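Side-chain contact in Di-haem cytochrome c peroxidase family protein (PDB 6NX0), which probably reduces hydrogen peroxide as a diheme peroxidase and can hold its two c-type hemes in an unusually stable bis-Fe(IV) state: residues F268-D273 with G371-A376. Numbering follows the deposited sequence.
With HEC (heme c), chain C.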
loop_
_atom_site.group_PDB
_atom_site.type_symbol
_atom_site.label_atom_id
_atom_site.label_comp_id
_atom_site.label_asym_id
_atom_site.label_seq_id
_atom_site.Cartn_x
_atom_site.Cartn_y
_atom_site.Cartn_z
ATOM N N PHE A 268 5.533 15.640 -1.045
ATOM C CA PHE A 268 6.412 15.776 -2.210
ATOM C C PHE A 268 7.664 16.588 -1.862
ATOM O O PHE A 268 7.981 17.597 -2.496
ATOM C CB PHE A 268 5.657 16.408 -3.388
ATOM C CG PHE A 268 4.527 15.557 -3.917
ATOM C CD1 PHE A 268 4.782 14.415 -4.668
ATOM C CD2 PHE A 268 3.210 15.919 -3.686
ATOM C CE1 PHE A 268 3.747 13.641 -5.157
ATOM C CE2 PHE A 268 2.172 15.143 -4.176
ATOM C CZ PHE A 268 2.455 14.007 -4.921
ATOM N N SER A 269 8.380 16.117 -0.834
ATOM C CA SER A 269 9.527 16.841 -0.287
ATOM C C SER A 269 10.817 16.036 -0.387
ATOM O O SER A 269 11.774 16.330 0.332
ATOM C CB SER A 269 9.267 17.231 1.166
ATOM O OG SER A 269 9.244 16.087 2.002
ATOM N N SER A 270 10.885 15.066 -1.288
ATOM C CA SER A 270 12.058 14.215 -1.391
ATOM C C SER A 270 13.112 14.861 -2.282
ATOM O O SER A 270 12.847 15.832 -2.998
ATOM C CB SER A 270 11.684 12.846 -1.942
ATOM O OG SER A 270 11.352 12.935 -3.320
ATOM N N ARG A 271 14.313 14.278 -2.262
ATOM C CA ARG A 271 15.359 14.734 -3.182
ATOM C C ARG A 271 14.987 14.437 -4.631
ATOM O O ARG A 271 15.321 15.226 -5.520
ATOM C CB ARG A 271 16.710 14.127 -2.801
ATOM C CG ARG A 271 17.298 14.820 -1.564
ATOM C CD ARG A 271 18.698 14.307 -1.160
ATOM N NE ARG A 271 19.621 14.271 -2.296
ATOM C CZ ARG A 271 19.998 13.169 -2.948
ATOM N NH1 ARG A 271 19.592 11.958 -2.580
ATOM N NH2 ARG A 271 20.813 13.282 -3.980
ATOM N N TYR A 272 14.252 13.347 -4.891
ATOM C CA TYR A 272 13.730 13.138 -6.234
ATOM C C TYR A 272 12.804 14.283 -6.644
ATOM O O TYR A 272 12.858 14.750 -7.794
ATOM C CB TYR A 272 13.020 11.784 -6.315
ATOM C CG TYR A 272 12.322 11.579 -7.637
ATOM C CD1 TYR A 272 13.028 11.133 -8.743
ATOM C CD2 TYR A 272 10.964 11.839 -7.776
ATOM C CE1 TYR A 272 12.386 10.939 -9.972
ATOM C CE2 TYR A 272 10.319 11.667 -8.994
ATOM C CZ TYR A 272 11.043 11.213 -10.086
ATOM O OH TYR A 272 10.425 11.022 -11.309
ATOM N N ASP A 273 11.955 14.757 -5.725
ATOM C CA ASP A 273 11.064 15.880 -6.037
ATOM C C ASP A 273 11.854 17.159 -6.297
ATOM O O ASP A 273 11.477 17.967 -7.151
ATOM C CB ASP A 273 10.056 16.087 -4.913
ATOM C CG ASP A 273 9.124 14.911 -4.761
ATOM O OD1 ASP A 273 8.513 14.510 -5.787
ATOM O OD2 ASP A 273 9.030 14.376 -3.634
ATOM N N GLY A 371 3.041 2.145 -4.304
ATOM C CA GLY A 371 3.948 3.243 -4.565
ATOM C C GLY A 371 5.186 3.077 -3.713
ATOM O O GLY A 371 5.139 2.467 -2.653
ATOM N N LEU A 372 6.306 3.609 -4.202
ATOM C CA LEU A 372 7.621 3.415 -3.602
ATOM C C LEU A 372 8.136 4.639 -2.852
ATOM O O LEU A 372 9.275 4.611 -2.361
ATOM C CB LEU A 372 8.632 2.996 -4.688
ATOM C CG LEU A 372 8.257 1.696 -5.417
ATOM C CD1 LEU A 372 9.332 1.310 -6.424
ATOM C CD2 LEU A 372 8.040 0.572 -4.425
ATOM N N ARG A 373 7.360 5.717 -2.755
ATOM C CA ARG A 373 7.820 6.847 -1.957
ATOM C C ARG A 373 7.967 6.412 -0.506
ATOM O O ARG A 373 7.116 5.711 0.039
ATOM C CB ARG A 373 6.866 8.029 -2.076
ATOM C CG ARG A 373 6.936 8.652 -3.480
ATOM C CD ARG A 373 5.861 9.653 -3.746
ATOM N NE ARG A 373 6.113 10.445 -4.959
ATOM C CZ ARG A 373 6.876 11.528 -4.997
ATOM N NH1 ARG A 373 7.517 11.931 -3.903
ATOM N NH2 ARG A 373 7.039 12.186 -6.136
ATOM N N ASN A 374 9.077 6.830 0.100
ATOM C CA ASN A 374 9.479 6.500 1.470
ATOM C C ASN A 374 9.731 5.020 1.689
ATOM O O ASN A 374 9.815 4.576 2.843
ATOM C CB ASN A 374 8.479 7.044 2.484
ATOM C CG ASN A 374 8.431 8.534 2.433
ATOM O OD1 ASN A 374 9.423 9.194 2.799
ATOM N ND2 ASN A 374 7.324 9.085 1.962
ATOM N N VAL A 375 9.945 4.251 0.618
ATOM C CA VAL A 375 10.177 2.812 0.787
ATOM C C VAL A 375 11.410 2.541 1.634
ATOM O O VAL A 375 11.448 1.571 2.399
ATOM C CB VAL A 375 10.248 2.121 -0.595
ATOM C CG1 VAL A 375 11.487 2.542 -1.371
ATOM C CG2 VAL A 375 10.147 0.582 -0.444
ATOM N N ALA A 376 12.424 3.414 1.560
ATOM C CA ALA A 376 13.704 3.100 2.185
ATOM C C ALA A 376 13.709 3.244 3.708
ATOM O O ALA A 376 14.728 2.928 4.333
ATOM C CB ALA A 376 14.788 3.994 1.579
HETATM FE FE HEC C . 7.808 -3.844 -7.685
HETATM C CHA HEC C . 6.460 -4.332 -4.571
HETATM C CHB HEC C . 10.587 -2.407 -6.268
HETATM C CHC HEC C . 9.440 -3.954 -10.700
HETATM C CHD HEC C . 4.935 -4.918 -9.181
HETATM N NA HEC C . 8.379 -3.397 -5.790
HETATM C C1A HEC C . 7.636 -3.649 -4.652
HETATM C C2A HEC C . 8.451 -3.278 -3.525
HETATM C C3A HEC C . 9.538 -2.656 -3.996
HETATM C C4A HEC C . 9.522 -2.723 -5.436
HETATM C CMA HEC C . 10.740 -2.158 -3.198
HETATM C CAA HEC C . 8.003 -3.348 -2.047
HETATM C CBA HEC C . 7.301 -2.070 -1.623
HETATM C CGA HEC C . 6.714 -2.086 -0.232
HETATM O O1A HEC C . 5.981 -1.093 0.063
HETATM O O2A HEC C . 6.710 -3.145 0.456
HETATM N NB HEC C . 9.619 -3.275 -8.369
HETATM C C1B HEC C . 10.610 -2.641 -7.615
HETATM C C2B HEC C . 11.745 -2.384 -8.482
HETATM C C3B HEC C . 11.476 -2.866 -9.693
HETATM C C4B HEC C . 10.117 -3.389 -9.651
HETATM C CMB HEC C . 13.016 -1.618 -8.031
HETATM C CAB HEC C . 12.399 -2.957 -10.935
HETATM C CBB HEC C . 13.656 -3.799 -10.614
HETATM N NC HEC C . 7.272 -4.265 -9.584
HETATM C C1C HEC C . 8.121 -4.316 -10.673
HETATM C C2C HEC C . 7.351 -4.757 -11.802
HETATM C C3C HEC C . 6.081 -4.929 -11.410
HETATM C C4C HEC C . 6.010 -4.660 -9.993
HETATM C CMC HEC C . 7.970 -4.865 -13.213
HETATM C CAC HEC C . 4.854 -5.149 -12.308
HETATM C CBC HEC C . 5.024 -6.497 -13.039
HETATM N ND HEC C . 6.015 -4.448 -6.990
HETATM C C1D HEC C . 4.963 -4.871 -7.810
HETATM C C2D HEC C . 3.954 -5.449 -6.972
HETATM C C3D HEC C . 4.444 -5.362 -5.579
HETATM C C4D HEC C . 5.709 -4.681 -5.653
HETATM C CMD HEC C . 2.622 -6.057 -7.400
HETATM C CAD HEC C . 3.738 -5.883 -4.321
HETATM C CBD HEC C . 4.084 -7.351 -4.165
HETATM C CGD HEC C . 3.755 -7.845 -2.779
HETATM O O1D HEC C . 3.460 -7.006 -1.892
HETATM O O2D HEC C . 3.964 -9.068 -2.531
#
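Arg373 reaches out of its loop to grip the carboxylate of Asp273 end-on with two nitrogens. Arg373 NH2 donates to Asp273 OD1 at 2.8 Å, and Arg373 NH1 to Asp273 OD2 at 2.9 Å; both bonds are nearly straight and use the syn lone pairs of the acid. Carboxylate and guanidinium are almost coplanar, 3° apart, giving a flat bidentate salt bridge. The arginine chain, extended from CG to NE, carries the charge across to the start of helix 271-276.

A capping box with Ser270 holds the same acid. Asp273 N donates to OG of the N-cap residue Ser270 at 3.1 Å, while Ser270 N donates to the anti lone pair of Asp273 OD2 at 3.1 Å. Ser270 OG also donates to Asp273 OD2 at 2.8 Å, from above the carboxylate plane, so this one oxygen takes three hydrogen bonds.

Phe268 turns its edge onto a face of the guanidinium, with CD1 3.5 Å from Arg373 NH2 and the two planes 83° apart. Tyr165 adds a cation-pi contact to the arginine, and Ser317 O accepts from its NE. The Tyr272 ring presents its edge, at CD2, to Arg373 NH2, its hydroxyl bonded to Ser317.

On the same loop, a type II turn from Leu372 to Val375 leads into the heme pocket, where Leu372 CD2 packs 3.6 Å from C3A of the porphyrin. A buried ion pair thus ties a helix N-terminus to a heme-lining turn; the guanidinium, Ser270 N and the Ser270 hydroxyl would be expected to stabilise Asp273 as a carboxylate.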